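Local coordinates for protein probable intron-encoded endonuclease 1 (Wickerhamomyces canadensis, PDB 6X1J) that cuts double-stranded DNA at a specific recognition sequence as a LAGLIDADG homing endonuclease and takes part in homing of a mitochondrial 21S rRNA gene intron, at residues R91-H94 / K98-T101; S140-F145 / N216-P221; T39-I44 / D113-Y118. All blocks are in the same frame, centred on the assembly; numbering follows the deposited sequence.

Interaction 1: residues R91-H94 / K98-T101; sequences RKNH and KVIT. With nucleotides of chain B; nucleotides of chain C.
The guanidinium of R91 has the thymine of DT11 of chain C over one face, to one side of its centre, with R91 NH2 3.8 Å from DT11 C5. At its edge lies the next base of that strand, DG12 of chain C. This is the DNA-reading end of a beta hairpin, strands 87-92 and 98-105, in one of the saddle-shaped sheets with which LAGLIDADG endonucleases read the major groove. R91 grips guanine by the two-pronged pattern that singles this base out: NH1 donates to O6 of DG12 over 3.2 Å, and NH2 to N7 of DG12 over 3.1 Å, both bonds 161° at the hydrogen. Bends at chi2 and chi3 carry the group away from V99, with which R91 forms an antiparallel hydrogen-bonded pair: R91 N to V99 O is 2.9 Å, V99 N to R91 O a short 2.6 Å. At the turn N93 serves the other DNA strand. Its OD1 accepts from N97 N, which should steady the amide, while V99 CG2 packs against ND2 and against C5' of DT12 of chain B. N93 ND2 donates a hydrogen to phosphate oxygen OP2 of DT12 of chain B, 2.9 Å away.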
loop_
_atom_site.group_PDB
_atom_site.type_symbol
_atom_site.label_atom_id
_atom_site.label_comp_id
_atom_site.label_asym_id
_atom_site.label_seq_id
_atom_site.Cartn_x
_atom_site.Cartn_y
_atom_site.Cartn_z
ATOM N N ARG A 91 13.907 -0.035 -17.502
ATOM C CA ARG A 91 14.754 1.168 -17.377
ATOM C C ARG A 91 16.210 0.699 -17.321
ATOM O O ARG A 91 16.449 -0.422 -16.798
ATOM C CB ARG A 91 14.382 1.956 -16.116
ATOM C CG ARG A 91 12.907 1.930 -15.720
ATOM C CD ARG A 91 12.093 3.190 -15.990
ATOM N NE ARG A 91 12.773 4.471 -15.763
ATOM C CZ ARG A 91 12.643 5.273 -14.706
ATOM N NH1 ARG A 91 11.865 4.952 -13.684
ATOM N NH2 ARG A 91 13.306 6.413 -14.682
ATOM N N LYS A 92 17.123 1.514 -17.853
ATOM C CA LYS A 92 18.588 1.412 -17.663
ATOM C C LYS A 92 18.904 2.325 -16.476
ATOM O O LYS A 92 18.206 3.338 -16.389
ATOM C CB LYS A 92 19.264 1.830 -18.976
ATOM C CG LYS A 92 20.715 1.411 -19.188
ATOM C CD LYS A 92 21.516 2.473 -19.933
ATOM C CE LYS A 92 22.860 2.004 -20.454
ATOM N NZ LYS A 92 22.763 1.463 -21.832
ATOM N N ASN A 93 19.854 1.975 -15.586
ATOM C CA ASN A 93 20.227 2.770 -14.369
ATOM C C ASN A 93 21.713 3.172 -14.454
ATOM O O ASN A 93 22.391 2.660 -15.329
ATOM C CB ASN A 93 19.872 2.017 -13.079
ATOM C CG ASN A 93 20.696 0.765 -12.849
ATOM O OD1 ASN A 93 21.723 0.570 -13.508
ATOM N ND2 ASN A 93 20.277 -0.071 -11.898
ATOM N N HIS A 94 22.215 4.036 -13.570
ATOM C CA HIS A 94 23.582 4.635 -13.673
ATOM C C HIS A 94 24.643 3.525 -13.772
ATOM O O HIS A 94 25.737 3.786 -14.311
ATOM C CB HIS A 94 23.849 5.643 -12.530
ATOM C CG HIS A 94 23.994 5.049 -11.161
ATOM N ND1 HIS A 94 22.905 4.783 -10.339
ATOM C CD2 HIS A 94 25.091 4.700 -10.449
ATOM C CE1 HIS A 94 23.327 4.269 -9.203
ATOM N NE2 HIS A 94 24.661 4.204 -9.246
ATOM N N LYS A 98 19.581 -3.273 -16.760
ATOM C CA LYS A 98 18.164 -3.144 -17.151
ATOM C C LYS A 98 17.363 -3.474 -15.903
ATOM O O LYS A 98 17.725 -4.465 -15.278
ATOM C CB LYS A 98 17.832 -4.083 -18.313
ATOM C CG LYS A 98 18.570 -3.745 -19.593
ATOM C CD LYS A 98 17.944 -4.317 -20.837
ATOM C CE LYS A 98 18.626 -3.800 -22.087
ATOM N NZ LYS A 98 18.492 -4.760 -23.204
ATOM N N VAL A 99 16.356 -2.667 -15.560
ATOM C CA VAL A 99 15.458 -2.933 -14.402
ATOM C C VAL A 99 14.023 -3.070 -14.916
ATOM O O VAL A 99 13.590 -2.185 -15.654
ATOM C CB VAL A 99 15.538 -1.823 -13.341
ATOM C CG1 VAL A 99 14.787 -2.266 -12.104
ATOM C CG2 VAL A 99 16.979 -1.412 -13.038
ATOM N N ILE A 100 13.318 -4.119 -14.496
ATOM C CA ILE A 100 11.915 -4.444 -14.900
ATOM C C ILE A 100 10.977 -4.137 -13.731
ATOM O O ILE A 100 11.219 -4.673 -12.663
ATOM C CB ILE A 100 11.781 -5.930 -15.319
ATOM C CG1 ILE A 100 12.683 -6.268 -16.512
ATOM C CG2 ILE A 100 10.329 -6.306 -15.580
ATOM C CD1 ILE A 100 12.092 -5.888 -17.844
ATOM N N THR A 101 9.896 -3.383 -13.966
ATOM C CA THR A 101 8.741 -3.252 -13.042
ATOM C C THR A 101 7.451 -3.291 -13.860
ATOM O O THR A 101 7.531 -3.168 -15.075
ATOM C CB THR A 101 8.821 -1.941 -12.249
ATOM O OG1 THR A 101 9.027 -0.912 -13.212
ATOM C CG2 THR A 101 9.942 -1.899 -11.242
ATOM P P DT B 12 20.704 -3.196 -10.187
ATOM O OP1 DT B 12 20.184 -4.409 -10.864
ATOM O OP2 DT B 12 21.752 -2.322 -10.849
ATOM O "O5'" DT B 12 19.456 -2.260 -9.870
ATOM C "C5'" DT B 12 18.152 -2.807 -9.837
ATOM C "C4'" DT B 12 17.803 -3.345 -8.473
ATOM O "O4'" DT B 12 18.283 -2.463 -7.432
ATOM C "C3'" DT B 12 16.303 -3.391 -8.286
ATOM O "O3'" DT B 12 16.082 -4.519 -7.461
ATOM C "C2'" DT B 12 16.003 -2.033 -7.665
ATOM C "C1'" DT B 12 17.217 -1.774 -6.805
ATOM N N1 DT B 12 17.645 -0.367 -6.664
ATOM C C2 DT B 12 17.176 0.426 -5.634
ATOM O O2 DT B 12 16.328 0.059 -4.826
ATOM N N3 DT B 12 17.747 1.673 -5.575
ATOM C C4 DT B 12 18.702 2.198 -6.431
ATOM O O4 DT B 12 19.100 3.348 -6.276
ATOM C C5 DT B 12 19.132 1.320 -7.489
ATOM C C7 DT B 12 20.160 1.808 -8.460
ATOM C C6 DT B 12 18.598 0.097 -7.546
ATOM P P DT C 11 12.001 9.811 -21.434
ATOM O OP1 DT C 11 12.711 10.540 -22.535
ATOM O OP2 DT C 11 12.193 8.342 -21.286
ATOM O "O5'" DT C 11 12.363 10.509 -20.042
ATOM C "C5'" DT C 11 11.979 11.863 -19.768
ATOM C "C4'" DT C 11 12.453 12.288 -18.402
ATOM O "O4'" DT C 11 11.531 11.805 -17.403
ATOM C "C3'" DT C 11 13.831 11.792 -17.965
ATOM O "O3'" DT C 11 14.330 12.881 -17.190
ATOM C "C2'" DT C 11 13.506 10.602 -17.090
ATOM C "C1'" DT C 11 12.226 11.068 -16.416
ATOM N N1 DT C 11 11.325 10.006 -15.942
ATOM C C2 DT C 11 10.732 10.150 -14.710
ATOM O O2 DT C 11 10.944 11.098 -13.969
ATOM N N3 DT C 11 9.892 9.124 -14.359
ATOM C C4 DT C 11 9.589 8.000 -15.100
ATOM O O4 DT C 11 8.801 7.168 -14.653
ATOM C C5 DT C 11 10.240 7.916 -16.384
ATOM C C7 DT C 11 9.957 6.742 -17.266
ATOM C C6 DT C 11 11.051 8.919 -16.744
ATOM P P DG C 12 15.721 12.793 -16.421
ATOM O OP1 DG C 12 16.419 14.100 -16.588
ATOM O OP2 DG C 12 16.384 11.534 -16.841
ATOM O "O5'" DG C 12 15.285 12.724 -14.888
ATOM C "C5'" DG C 12 14.520 13.782 -14.285
ATOM C "C4'" DG C 12 14.644 13.764 -12.778
ATOM O "O4'" DG C 12 13.731 12.803 -12.202
ATOM C "C3'" DG C 12 16.018 13.416 -12.214
ATOM O "O3'" DG C 12 16.208 14.313 -11.116
ATOM C "C2'" DG C 12 15.879 11.951 -11.826
ATOM C "C1'" DG C 12 14.417 11.841 -11.406
ATOM N N9 DG C 12 13.741 10.566 -11.631
ATOM C C8 DG C 12 13.765 9.843 -12.798
ATOM N N7 DG C 12 12.996 8.789 -12.764
ATOM C C5 DG C 12 12.379 8.853 -11.523
ATOM C C6 DG C 12 11.431 7.980 -10.924
ATOM O O6 DG C 12 10.930 6.946 -11.391
ATOM N N1 DG C 12 11.079 8.405 -9.647
ATOM C C2 DG C 12 11.574 9.526 -9.025
ATOM N N2 DG C 12 11.099 9.768 -7.790
ATOM N N3 DG C 12 12.461 10.352 -9.576
ATOM C C4 DG C 12 12.803 9.964 -10.824
#

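Interaction 2: residues S140-F145 / N216-P221; sequences SLAYWF and NPYIIP
A142 on the central helix 138-148 aims its methyl at Y218 and I219, in the chain that follows helix 208-215. Helix 138-148 is the second of the two LAGLIDADG helices, which pack together at the heart of this fold, so the contact ties the C-terminal part of the chain to the core. Y218 also points its CB at the helix, and A142 CB meets Y218 CB at 3.4 Å, a close approach of two aliphatic carbons. Beyond CB the tyrosine turns off: with CG anti to its own carbonyl carbon (chi1 -63°), the ring swings away from the helix and stands oblique to the alanine methyl. I219 does the reverse. Its CB faces away, yet the chain bends back until CD1 lies 4.2 Å from A142 CB and 4.0 Å from A142 O. A142 is thus met by the CB of Y218 and the CD1 end of I219. The next residue, Y143, reaches the same segment through a water. It leaves the helix to the side, its ring end drawing nearer to 216-221, and its OH also bonds to H73 NE2. The bridging water lies 2.7 Å from Y143 OH and donates to the backbone oxygen Y218 O at 2.6 Å.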
loop_
_atom_site.group_PDB
_atom_site.type_symbol
_atom_site.label_atom_id
_atom_site.label_comp_id
_atom_site.label_asym_id
_atom_site.label_seq_id
_atom_site.Cartn_x
_atom_site.Cartn_y
_atom_site.Cartn_z
ATOM N N SER A 140 -5.857 -3.635 6.326
ATOM C CA SER A 140 -4.871 -2.540 6.090
ATOM C C SER A 140 -3.472 -3.041 6.472
ATOM O O SER A 140 -2.509 -2.806 5.693
ATOM C CB SER A 140 -5.178 -1.230 6.870
ATOM O OG SER A 140 -6.543 -0.824 6.790
ATOM N N LEU A 141 -3.353 -3.677 7.634
ATOM C CA LEU A 141 -2.029 -4.187 8.131
ATOM C C LEU A 141 -1.401 -5.138 7.108
ATOM O O LEU A 141 -0.167 -5.046 6.913
ATOM C CB LEU A 141 -2.190 -4.953 9.442
ATOM C CG LEU A 141 -2.316 -4.123 10.715
ATOM C CD1 LEU A 141 -2.406 -5.068 11.894
ATOM C CD2 LEU A 141 -1.141 -3.179 10.869
ATOM N N ALA A 142 -2.211 -6.006 6.480
ATOM C CA ALA A 142 -1.724 -7.035 5.521
ATOM C C ALA A 142 -1.138 -6.351 4.299
ATOM O O ALA A 142 -0.067 -6.765 3.825
ATOM C CB ALA A 142 -2.824 -7.988 5.110
ATOM N N TYR A 143 -1.839 -5.362 3.780
ATOM C CA TYR A 143 -1.389 -4.610 2.582
ATOM C C TYR A 143 -0.123 -3.820 2.923
ATOM O O TYR A 143 0.805 -3.818 2.119
ATOM C CB TYR A 143 -2.582 -3.858 1.963
ATOM C CG TYR A 143 -3.503 -4.785 1.203
ATOM C CD1 TYR A 143 -3.215 -5.193 -0.100
ATOM C CD2 TYR A 143 -4.605 -5.367 1.817
ATOM C CE1 TYR A 143 -4.024 -6.105 -0.791
ATOM C CE2 TYR A 143 -5.417 -6.287 1.147
ATOM C CZ TYR A 143 -5.122 -6.664 -0.153
ATOM O OH TYR A 143 -5.947 -7.553 -0.791
ATOM N N TRP A 144 -0.084 -3.149 4.075
ATOM C CA TRP A 144 1.114 -2.418 4.544
ATOM C C TRP A 144 2.272 -3.407 4.574
ATOM O O TRP A 144 3.346 -3.102 4.069
ATOM C CB TRP A 144 0.850 -1.883 5.925
ATOM C CG TRP A 144 1.910 -1.001 6.475
ATOM C CD1 TRP A 144 2.943 -0.395 5.823
ATOM C CD2 TRP A 144 1.900 -0.487 7.809
ATOM N NE1 TRP A 144 3.614 0.423 6.690
ATOM C CE2 TRP A 144 2.997 0.377 7.915
ATOM C CE3 TRP A 144 1.078 -0.711 8.924
ATOM C CZ2 TRP A 144 3.287 1.047 9.110
ATOM C CZ3 TRP A 144 1.383 -0.087 10.111
ATOM C CH2 TRP A 144 2.466 0.790 10.190
ATOM N N PHE A 145 2.024 -4.583 5.108
ATOM C CA PHE A 145 3.077 -5.622 5.237
ATOM C C PHE A 145 3.505 -6.167 3.856
ATOM O O PHE A 145 4.716 -6.326 3.601
ATOM C CB PHE A 145 2.636 -6.717 6.222
ATOM C CG PHE A 145 3.762 -7.691 6.503
ATOM C CD1 PHE A 145 4.789 -7.353 7.369
ATOM C CD2 PHE A 145 3.856 -8.883 5.806
ATOM C CE1 PHE A 145 5.886 -8.186 7.532
ATOM C CE2 PHE A 145 4.946 -9.724 5.988
ATOM C CZ PHE A 145 5.956 -9.373 6.847
ATOM N N ASN A 216 -2.378 -13.120 8.024
ATOM C CA ASN A 216 -2.215 -14.261 7.066
ATOM C C ASN A 216 -3.487 -14.442 6.221
ATOM O O ASN A 216 -3.388 -14.699 5.023
ATOM C CB ASN A 216 -1.769 -15.586 7.710
ATOM C CG ASN A 216 -1.612 -16.638 6.624
ATOM O OD1 ASN A 216 -0.821 -16.429 5.693
ATOM N ND2 ASN A 216 -2.429 -17.695 6.672
ATOM N N PRO A 217 -4.721 -14.291 6.764
ATOM C CA PRO A 217 -5.925 -14.475 5.952
ATOM C C PRO A 217 -5.993 -13.586 4.710
ATOM O O PRO A 217 -6.653 -13.982 3.797
ATOM C CB PRO A 217 -7.062 -14.100 6.904
ATOM C CG PRO A 217 -6.494 -14.432 8.280
ATOM C CD PRO A 217 -5.042 -14.009 8.173
ATOM N N TYR A 218 -5.278 -12.458 4.676
ATOM C CA TYR A 218 -5.331 -11.478 3.556
ATOM C C TYR A 218 -4.142 -11.636 2.592
ATOM O O TYR A 218 -4.119 -11.032 1.453
ATOM C CB TYR A 218 -5.400 -10.059 4.150
ATOM C CG TYR A 218 -6.648 -9.780 4.974
ATOM C CD1 TYR A 218 -7.874 -9.617 4.360
ATOM C CD2 TYR A 218 -6.629 -9.742 6.368
ATOM C CE1 TYR A 218 -9.032 -9.366 5.090
ATOM C CE2 TYR A 218 -7.782 -9.513 7.124
ATOM C CZ TYR A 218 -8.997 -9.309 6.475
ATOM O OH TYR A 218 -10.167 -9.058 7.139
ATOM N N ILE A 219 -3.109 -12.370 2.999
ATOM C CA ILE A 219 -1.840 -12.428 2.207
ATOM C C ILE A 219 -2.071 -13.338 0.994
ATOM O O ILE A 219 -2.424 -14.489 1.199
ATOM C CB ILE A 219 -0.678 -12.950 3.055
ATOM C CG1 ILE A 219 -0.430 -12.098 4.304
ATOM C CG2 ILE A 219 0.563 -13.064 2.189
ATOM C CD1 ILE A 219 0.148 -10.741 4.014
ATOM N N ILE A 220 -1.814 -12.860 -0.214
ATOM C CA ILE A 220 -2.081 -13.645 -1.460
ATOM C C ILE A 220 -0.934 -14.640 -1.554
ATOM O O ILE A 220 0.090 -14.452 -0.884
ATOM C CB ILE A 220 -2.186 -12.754 -2.714
ATOM C CG1 ILE A 220 -0.831 -12.128 -3.076
ATOM C CG2 ILE A 220 -3.268 -11.700 -2.533
ATOM C CD1 ILE A 220 -0.761 -11.509 -4.459
ATOM N N PRO A 221 -1.108 -15.735 -2.328
ATOM C CA PRO A 221 -0.137 -16.834 -2.339
ATOM C C PRO A 221 1.270 -16.410 -2.749
ATOM O O PRO A 221 2.201 -16.934 -2.205
ATOM C CB PRO A 221 -0.750 -17.819 -3.348
ATOM C CG PRO A 221 -2.247 -17.522 -3.308
ATOM C CD PRO A 221 -2.300 -16.014 -3.160
HETATM O O HOH W 1 -6.293 -9.867 0.625
#

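Interaction 3: residues T39-I44 / D113-Y118; sequences TLIGNI and DKLGYY
L115 of helix 113-119 projects into the side of helix 34-45, where L40, I41 and I44 receive it. Helix 34-45 is the first of the two LAGLIDADG helices that pair at the centre of this fold, and helix 113-119 covers it on a flank. The two short segments run in roughly the same direction, 32° apart, with axes 11.2 Å from each other at closest approach; side chains fill that gap.

The meeting across it is apolar, and L115 touches all three partners. The two leucine side chains run past each other antiparallel, L115 CD1 coming within 3.8 Å of L40 CD2. The side chains of I41 and L115 instead cross at about a right angle, and L115 CD2 is 3.8 Å from I41 CG1. With CG anti to the carbonyl carbon of L115 (chi1 -71°) and an extended chi2, the fork sets CD1 mainly against L40 and CD2 against I41, though CD1 is also near I41 CG1.

Polar bonds tie the two helices to other parts of the fold. N43 ND2 gives a hydrogen bond to D147 OD2, and D147 belongs to a potassium site; N43 would thus help to position this metal-site residue. D113 opens the second helix's segment by holding H58 ND1 and F59 N with its two carboxylate oxygens, and Y118 OH bonds to D130 OD1.

One turn on from L40, I44 meets the stem of the leucine: I44 CD1 lies 4.1 Å from L115 CB.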
loop_
_atom_site.group_PDB
_atom_site.type_symbol
_atom_site.label_atom_id
_atom_site.label_comp_id
_atom_site.label_asym_id
_atom_site.label_seq_id
_atom_site.Cartn_x
_atom_site.Cartn_y
_atom_site.Cartn_z
ATOM N N THR A 39 -7.953 -1.592 2.248
ATOM C CA THR A 39 -6.805 -1.967 1.393
ATOM C C THR A 39 -5.919 -0.720 1.196
ATOM O O THR A 39 -4.685 -0.787 1.353
ATOM C CB THR A 39 -7.284 -2.545 0.050
ATOM O OG1 THR A 39 -8.063 -3.726 0.283
ATOM C CG2 THR A 39 -6.107 -2.856 -0.825
ATOM N N LEU A 40 -6.540 0.381 0.816
ATOM C CA LEU A 40 -5.824 1.560 0.285
ATOM C C LEU A 40 -5.088 2.226 1.458
ATOM O O LEU A 40 -4.003 2.811 1.255
ATOM C CB LEU A 40 -6.838 2.518 -0.347
ATOM C CG LEU A 40 -6.265 3.863 -0.804
ATOM C CD1 LEU A 40 -5.027 3.683 -1.659
ATOM C CD2 LEU A 40 -7.277 4.684 -1.572
ATOM N N ILE A 41 -5.630 2.126 2.655
ATOM C CA ILE A 41 -4.917 2.701 3.845
ATOM C C ILE A 41 -3.579 1.964 3.987
ATOM O O ILE A 41 -2.544 2.628 4.227
ATOM C CB ILE A 41 -5.795 2.619 5.107
ATOM C CG1 ILE A 41 -6.895 3.680 5.037
ATOM C CG2 ILE A 41 -4.970 2.712 6.383
ATOM C CD1 ILE A 41 -8.138 3.278 5.787
ATOM N N GLY A 42 -3.593 0.647 3.848
ATOM C CA GLY A 42 -2.348 -0.145 3.865
ATOM C C GLY A 42 -1.405 0.281 2.752
ATOM O O GLY A 42 -0.190 0.446 3.030
ATOM N N ASN A 43 -1.914 0.445 1.524
ATOM C CA ASN A 43 -1.057 0.661 0.337
ATOM C C ASN A 43 -0.374 2.029 0.445
ATOM O O ASN A 43 0.730 2.184 -0.117
ATOM C CB ASN A 43 -1.855 0.479 -0.947
ATOM C CG ASN A 43 -2.085 -0.980 -1.302
ATOM O OD1 ASN A 43 -3.211 -1.344 -1.633
ATOM N ND2 ASN A 43 -1.044 -1.818 -1.226
ATOM N N ILE A 44 -1.019 3.015 1.078
ATOM C CA ILE A 44 -0.506 4.426 1.171
ATOM C C ILE A 44 0.662 4.425 2.154
ATOM O O ILE A 44 1.714 5.045 1.871
ATOM C CB ILE A 44 -1.618 5.404 1.585
ATOM C CG1 ILE A 44 -2.711 5.435 0.523
ATOM C CG2 ILE A 44 -1.031 6.777 1.873
ATOM C CD1 ILE A 44 -3.992 6.152 0.935
ATOM N N ASP A 113 -10.267 11.326 -2.649
ATOM C CA ASP A 113 -9.928 12.637 -2.028
ATOM C C ASP A 113 -9.826 12.547 -0.502
ATOM O O ASP A 113 -8.898 13.171 0.058
ATOM C CB ASP A 113 -10.967 13.697 -2.397
ATOM C CG ASP A 113 -10.731 14.378 -3.740
ATOM O OD1 ASP A 113 -9.688 14.105 -4.388
ATOM O OD2 ASP A 113 -11.593 15.180 -4.116
ATOM N N LYS A 114 -10.776 11.872 0.154
ATOM C CA LYS A 114 -10.798 11.719 1.626
ATOM C C LYS A 114 -9.446 11.181 2.134
ATOM O O LYS A 114 -8.854 11.807 3.043
ATOM C CB LYS A 114 -11.922 10.780 2.058
ATOM C CG LYS A 114 -12.035 10.696 3.577
ATOM C CD LYS A 114 -13.111 9.768 4.068
ATOM C CE LYS A 114 -12.658 8.330 4.052
ATOM N NZ LYS A 114 -13.778 7.443 4.415
ATOM N N LEU A 115 -8.990 10.047 1.598
ATOM C CA LEU A 115 -7.686 9.432 1.983
ATOM C C LEU A 115 -6.537 10.254 1.400
ATOM O O LEU A 115 -5.509 10.402 2.065
ATOM C CB LEU A 115 -7.653 7.967 1.549
ATOM C CG LEU A 115 -8.567 7.060 2.378
ATOM C CD1 LEU A 115 -8.594 5.645 1.834
ATOM C CD2 LEU A 115 -8.134 7.019 3.833
ATOM N N GLY A 116 -6.719 10.871 0.255
ATOM C CA GLY A 116 -5.663 11.761 -0.249
ATOM C C GLY A 116 -5.393 12.932 0.702
ATOM O O GLY A 116 -4.196 13.206 0.954
ATOM N N TYR A 117 -6.447 13.628 1.193
ATOM C CA TYR A 117 -6.285 14.819 2.077
ATOM C C TYR A 117 -5.859 14.347 3.464
ATOM O O TYR A 117 -5.091 15.057 4.112
ATOM C CB TYR A 117 -7.525 15.723 2.074
ATOM C CG TYR A 117 -7.637 16.588 0.836
ATOM C CD1 TYR A 117 -6.658 17.526 0.514
ATOM C CD2 TYR A 117 -8.717 16.463 -0.032
ATOM C CE1 TYR A 117 -6.747 18.312 -0.628
ATOM C CE2 TYR A 117 -8.826 17.248 -1.173
ATOM C CZ TYR A 117 -7.832 18.163 -1.481
ATOM O OH TYR A 117 -7.971 18.947 -2.596
ATOM N N TYR A 118 -6.254 13.133 3.856
ATOM C CA TYR A 118 -5.958 12.574 5.189
ATOM C C TYR A 118 -4.459 12.281 5.323
ATOM O O TYR A 118 -3.891 12.551 6.429
ATOM C CB TYR A 118 -6.842 11.354 5.433
ATOM C CG TYR A 118 -6.763 10.862 6.844
ATOM C CD1 TYR A 118 -7.491 11.470 7.850
ATOM C CD2 TYR A 118 -5.919 9.828 7.183
ATOM C CE1 TYR A 118 -7.381 11.055 9.167
ATOM C CE2 TYR A 118 -5.802 9.390 8.492
ATOM C CZ TYR A 118 -6.530 10.013 9.489
ATOM O OH TYR A 118 -6.418 9.581 10.772
#

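Overall arrangement
Interactions 2 and 3 lie in the helical centre of the protein, about 16 Å apart between centres, and use the two LAGLIDADG helices. The helices touch each other directly: Y143 CB lies 3.8 Å from T39 O, and W144 CB lies 3.9 Å from G42 O. Both run into the potassium sites: G46 and D47 directly follow helix 34-45, while D147 and D148 end helix 138-148, G46 pairing with D148 and D47 with D147. The I44 side chain is about 8 Å from a bound potassium ion, that of I219 about 12 Å. Interaction 1 stands apart on the DNA-reading hairpin, its centre about 28 Å from that of interaction 2 and about 29 Å from that of interaction 3. Along the chain it is nested inside the loop closed by interaction 3.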